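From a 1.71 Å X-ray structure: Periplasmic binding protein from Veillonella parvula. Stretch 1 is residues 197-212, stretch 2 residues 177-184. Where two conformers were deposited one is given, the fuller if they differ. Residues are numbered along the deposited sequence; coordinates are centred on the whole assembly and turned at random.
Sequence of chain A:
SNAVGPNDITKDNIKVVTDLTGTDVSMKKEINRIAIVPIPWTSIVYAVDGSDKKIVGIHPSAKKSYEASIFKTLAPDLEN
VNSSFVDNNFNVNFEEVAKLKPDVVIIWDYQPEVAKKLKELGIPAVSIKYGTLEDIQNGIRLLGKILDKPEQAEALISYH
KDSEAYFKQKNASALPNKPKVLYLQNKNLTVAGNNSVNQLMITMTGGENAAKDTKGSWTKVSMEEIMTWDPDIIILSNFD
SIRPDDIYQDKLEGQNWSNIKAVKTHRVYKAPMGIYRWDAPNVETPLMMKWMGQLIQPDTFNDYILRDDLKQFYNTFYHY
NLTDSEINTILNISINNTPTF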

# COMPACT_ATOMS: atom_id res chain seq x y z
N VAL A 197 1.64 -7.94 -7.79
CA VAL A 197 1.09 -8.42 -6.53
C VAL A 197 -0.44 -8.47 -6.58
O VAL A 197 -1.06 -9.31 -5.91
CB VAL A 197 1.54 -7.55 -5.34
CG1 VAL A 197 1.00 -6.12 -5.46
CG2 VAL A 197 1.13 -8.19 -4.02
N ASN A 198 -1.04 -7.60 -7.38
CA ASN A 198 -2.51 -7.59 -7.52
C ASN A 198 -3.06 -8.94 -8.01
O ASN A 198 -4.12 -9.39 -7.57
CB ASN A 198 -2.97 -6.47 -8.46
CG ASN A 198 -2.37 -5.13 -8.11
OD1 ASN A 198 -1.19 -4.86 -8.37
ND2 ASN A 198 -3.16 -4.27 -7.50
N GLN A 199 -2.34 -9.60 -8.92
CA GLN A 199 -2.79 -10.92 -9.40
C GLN A 199 -2.63 -11.99 -8.31
O GLN A 199 -3.48 -12.87 -8.18
CB GLN A 199 -2.12 -11.32 -10.71
CG GLN A 199 -2.61 -10.47 -11.88
CD GLN A 199 -2.64 -11.18 -13.22
OE1 GLN A 199 -2.43 -12.40 -13.33
NE2 GLN A 199 -2.92 -10.41 -14.28
N LEU A 200 -1.56 -11.89 -7.52
CA LEU A 200 -1.38 -12.76 -6.36
C LEU A 200 -2.54 -12.57 -5.39
O LEU A 200 -3.06 -13.54 -4.85
CB LEU A 200 -0.06 -12.50 -5.63
CG LEU A 200 1.24 -12.74 -6.40
CD1 LEU A 200 2.43 -12.42 -5.50
CD2 LEU A 200 1.33 -14.16 -6.94
N MSE A 201 -2.95 -11.31 -5.17
CA MSE A 201 -4.04 -11.01 -4.22
C MSE A 201 -5.36 -11.54 -4.76
O MSE A 201 -6.17 -12.10 -4.01
CB MSE A 201 -4.10 -9.50 -3.89
CG MSE A 201 -2.97 -9.12 -2.92
SE MSE A 201 -3.28 -7.34 -2.13
CE MSE A 201 -2.99 -6.57 -3.92
N ILE A 202 -5.59 -11.40 -6.05
CA ILE A 202 -6.80 -11.96 -6.68
C ILE A 202 -6.86 -13.49 -6.49
O ILE A 202 -7.90 -14.05 -6.10
CB ILE A 202 -6.89 -11.57 -8.17
CG1 ILE A 202 -7.31 -10.09 -8.29
CG2 ILE A 202 -7.90 -12.44 -8.92
CD1 ILE A 202 -7.17 -9.50 -9.68
N THR A 203 -5.72 -14.15 -6.72
CA THR A 203 -5.65 -15.61 -6.59
C THR A 203 -5.89 -16.02 -5.13
O THR A 203 -6.65 -16.94 -4.88
CB THR A 203 -4.29 -16.15 -7.07
OG1 THR A 203 -4.16 -15.93 -8.48
CG2 THR A 203 -4.16 -17.65 -6.78
N MSE A 204 -5.24 -15.33 -4.19
CA MSE A 204 -5.35 -15.72 -2.78
C MSE A 204 -6.76 -15.55 -2.27
O MSE A 204 -7.17 -16.25 -1.35
CB MSE A 204 -4.36 -14.92 -1.94
CG MSE A 204 -4.37 -15.31 -0.46
SE MSE A 204 -3.75 -17.17 -0.15
CE MSE A 204 -1.84 -16.96 -0.59
N THR A 205 -7.52 -14.63 -2.85
CA THR A 205 -8.90 -14.38 -2.41
C THR A 205 -9.96 -15.09 -3.27
O THR A 205 -11.15 -14.80 -3.17
CB THR A 205 -9.18 -12.87 -2.30
OG1 THR A 205 -8.95 -12.23 -3.56
CG2 THR A 205 -8.25 -12.25 -1.23
N GLY A 206 -9.52 -16.04 -4.10
CA GLY A 206 -10.43 -16.95 -4.79
C GLY A 206 -10.98 -16.46 -6.12
O GLY A 206 -12.06 -16.90 -6.56
N GLY A 207 -10.24 -15.57 -6.79
CA GLY A 207 -10.63 -15.12 -8.11
C GLY A 207 -9.73 -15.69 -9.18
O GLY A 207 -8.62 -16.18 -8.89
N GLU A 208 -10.22 -15.66 -10.42
CA GLU A 208 -9.39 -15.96 -11.58
C GLU A 208 -8.96 -14.63 -12.15
O GLU A 208 -9.77 -13.72 -12.29
CB GLU A 208 -10.17 -16.77 -12.62
CG GLU A 208 -9.41 -16.97 -13.93
CD GLU A 208 -10.15 -17.81 -14.96
OE1 GLU A 208 -11.25 -18.34 -14.65
OE2 GLU A 208 -9.64 -17.93 -16.10
N ASN A 209 -7.68 -14.52 -12.50
CA ASN A 209 -7.17 -13.33 -13.16
C ASN A 209 -7.57 -13.26 -14.63
O ASN A 209 -7.11 -14.06 -15.45
CB ASN A 209 -5.66 -13.30 -13.03
CG ASN A 209 -5.23 -12.90 -11.65
OD1 ASN A 209 -5.49 -11.78 -11.23
ND2 ASN A 209 -4.60 -13.82 -10.93
N ALA A 210 -8.41 -12.28 -14.97
CA ALA A 210 -8.76 -12.01 -16.37
C ALA A 210 -7.52 -11.82 -17.24
O ALA A 210 -7.49 -12.28 -18.37
CB ALA A 210 -9.67 -10.79 -16.48
N ALA A 211 -6.50 -11.14 -16.69
CA ALA A 211 -5.26 -10.82 -17.42
C ALA A 211 -4.11 -11.79 -17.10
O ALA A 211 -2.93 -11.44 -17.20
CB ALA A 211 -4.85 -9.40 -17.11
N LYS A 212 -4.47 -13.02 -16.74
CA LYS A 212 -3.55 -14.11 -16.41
C LYS A 212 -2.41 -14.30 -17.43
O LYS A 212 -1.27 -14.60 -17.05
CB LYS A 212 -4.39 -15.39 -16.29
CG LYS A 212 -3.68 -16.72 -16.41
CD LYS A 212 -4.70 -17.85 -16.41
CE LYS A 212 -5.37 -17.98 -17.78
NZ LYS A 212 -6.79 -18.37 -17.65
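Stretch 2, residues 177-184: NKPKVLYL

Stretch 2 meets stretch 1 in two ways at once: its strand pairs parallel with the short strand 208-209, yet runs nearly antiparallel to the helix 197-204 that precedes it. The chain reverses between these two elements, through Thr 205, Gly 206 and Gly 207. The axes of the helix and strand 180-184 approach to 9.6 Å, with a signed crossing angle of 153°.

Stretch 2 is extended throughout residues 178 to 184. Lys 180 pairs with Glu 208 at a CA-CA distance of 4.6 Å, and Val 181 with Asn 209 at 5.3 Å. Three backbone hydrogen bonds hold this register. Glu 208 N donates to Pro 179 O at 2.8 Å. Val 181 N donates to Glu 208 O, also at 2.8 Å. Ala 210 N donates to Val 181 O at 3.0 Å. All three are close to linear. Lys 180 CA adds a CA-H...O contact to Glu 208 O at 3.3 Å.

The side chains of Lys 180 and Glu 208 share one face of the sheet. The aliphatic part of Lys 180 also packs on Ala 210, with Lys 180 CG 3.5 Å from Ala 210 CA. Leu 182 continues this contact, its CD1 lying 4.2 Å from Ala 210 CB.

Val 181 and Asn 209 point to the other face, where the helix packs. Ile 202 CD1 rests 3.7 Å from Val 181 CG1 and 4.4 Å from Tyr 183 CB. One helical turn earlier, Asn 198 covers a face of the Tyr 183 ring. Asn 198 CB makes a CH-pi contact 4.3 Å from the centroid of the Tyr 183 ring, and Asn 198 ND2 is 3.3 Å from Tyr 183 CZ.

At the reversal, Gly 206 has a positive phi of 87°, which favours glycine. Gly 206 O lies 3.2 Å from Lys 178 CB. Gly 207 passes close to the strand, its CA 3.4 Å from Pro 179 O. An ideal CB on Gly 207 would fall only 3.0 Å from Val 181 CG2, so the bare backbone fits where a side chain would be tight.

Two waters complete the join. Water 1 accepts from Lys 178 NZ at 3.0 Å and donates to Thr 203 O at 2.8 Å and Gly 207 O at 2.7 Å. This ties the lysine to both the helix and the loop after it. Water 2 donates to Val 181 O and Asn 209 OD1, each at 2.9 Å.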

# COMPACT_ATOMS: atom_id res chain seq x y z
N ASN A 177 -14.81 -22.88 -10.26
CA ASN A 177 -15.68 -21.82 -10.83
C ASN A 177 -15.48 -20.39 -10.25
O ASN A 177 -16.44 -19.68 -9.97
CB ASN A 177 -17.16 -22.25 -10.81
CG ASN A 177 -17.73 -22.40 -9.40
OD1 ASN A 177 -17.74 -21.45 -8.61
ND2 ASN A 177 -18.20 -23.61 -9.07
N LYS A 178 -14.23 -19.97 -10.13
CA LYS A 178 -13.92 -18.66 -9.53
C LYS A 178 -14.36 -17.49 -10.41
O LYS A 178 -14.28 -17.59 -11.64
CB LYS A 178 -12.41 -18.59 -9.30
CG LYS A 178 -11.86 -19.69 -8.41
CD LYS A 178 -10.36 -19.56 -8.24
CE LYS A 178 -9.64 -20.86 -8.51
NZ LYS A 178 -8.17 -20.62 -8.49
N PRO A 179 -14.82 -16.37 -9.81
CA PRO A 179 -15.14 -15.19 -10.62
C PRO A 179 -13.89 -14.65 -11.32
O PRO A 179 -12.81 -14.66 -10.72
CB PRO A 179 -15.65 -14.16 -9.60
CG PRO A 179 -15.95 -14.92 -8.36
CD PRO A 179 -15.06 -16.13 -8.37
N LYS A 180 -14.05 -14.19 -12.56
CA LYS A 180 -12.95 -13.59 -13.31
C LYS A 180 -12.84 -12.11 -12.96
O LYS A 180 -13.80 -11.35 -13.09
CB LYS A 180 -13.17 -13.77 -14.80
CG LYS A 180 -11.95 -13.38 -15.63
CD LYS A 180 -12.18 -13.59 -17.13
CE LYS A 180 -12.45 -15.04 -17.48
NZ LYS A 180 -12.32 -15.24 -18.94
N VAL A 181 -11.64 -11.71 -12.51
CA VAL A 181 -11.42 -10.37 -11.96
C VAL A 181 -10.35 -9.64 -12.77
O VAL A 181 -9.28 -10.20 -13.04
CB VAL A 181 -10.95 -10.42 -10.48
CG1 VAL A 181 -10.84 -9.02 -9.90
CG2 VAL A 181 -11.88 -11.29 -9.63
N LEU A 182 -10.67 -8.39 -13.13
CA LEU A 182 -9.76 -7.50 -13.84
C LEU A 182 -9.40 -6.34 -12.90
O LEU A 182 -10.29 -5.70 -12.33
CB LEU A 182 -10.44 -6.92 -15.08
CG LEU A 182 -9.56 -6.00 -15.94
CD1 LEU A 182 -8.44 -6.80 -16.58
CD2 LEU A 182 -10.40 -5.30 -16.99
N TYR A 183 -8.10 -6.09 -12.74
CA TYR A 183 -7.64 -4.94 -11.97
C TYR A 183 -7.21 -3.87 -12.98
O TYR A 183 -6.17 -3.98 -13.62
CB TYR A 183 -6.51 -5.35 -11.03
CG TYR A 183 -6.43 -4.57 -9.71
CD1 TYR A 183 -6.18 -3.21 -9.70
CD2 TYR A 183 -6.60 -5.20 -8.48
CE1 TYR A 183 -6.09 -2.50 -8.50
CE2 TYR A 183 -6.53 -4.51 -7.29
CZ TYR A 183 -6.27 -3.15 -7.30
OH TYR A 183 -6.17 -2.47 -6.11
N LEU A 184 -8.08 -2.87 -13.16
CA LEU A 184 -7.88 -1.81 -14.14
C LEU A 184 -7.19 -0.62 -13.48
O LEU A 184 -7.69 -0.09 -12.48
CB LEU A 184 -9.25 -1.41 -14.75
CG LEU A 184 -9.29 -0.31 -15.82
CD1 LEU A 184 -8.52 -0.69 -17.08
CD2 LEU A 184 -10.74 0.03 -16.17
O HOH W 1 -7.94 -18.05 -7.05
O HOH W 2 -6.38 -10.16 -13.51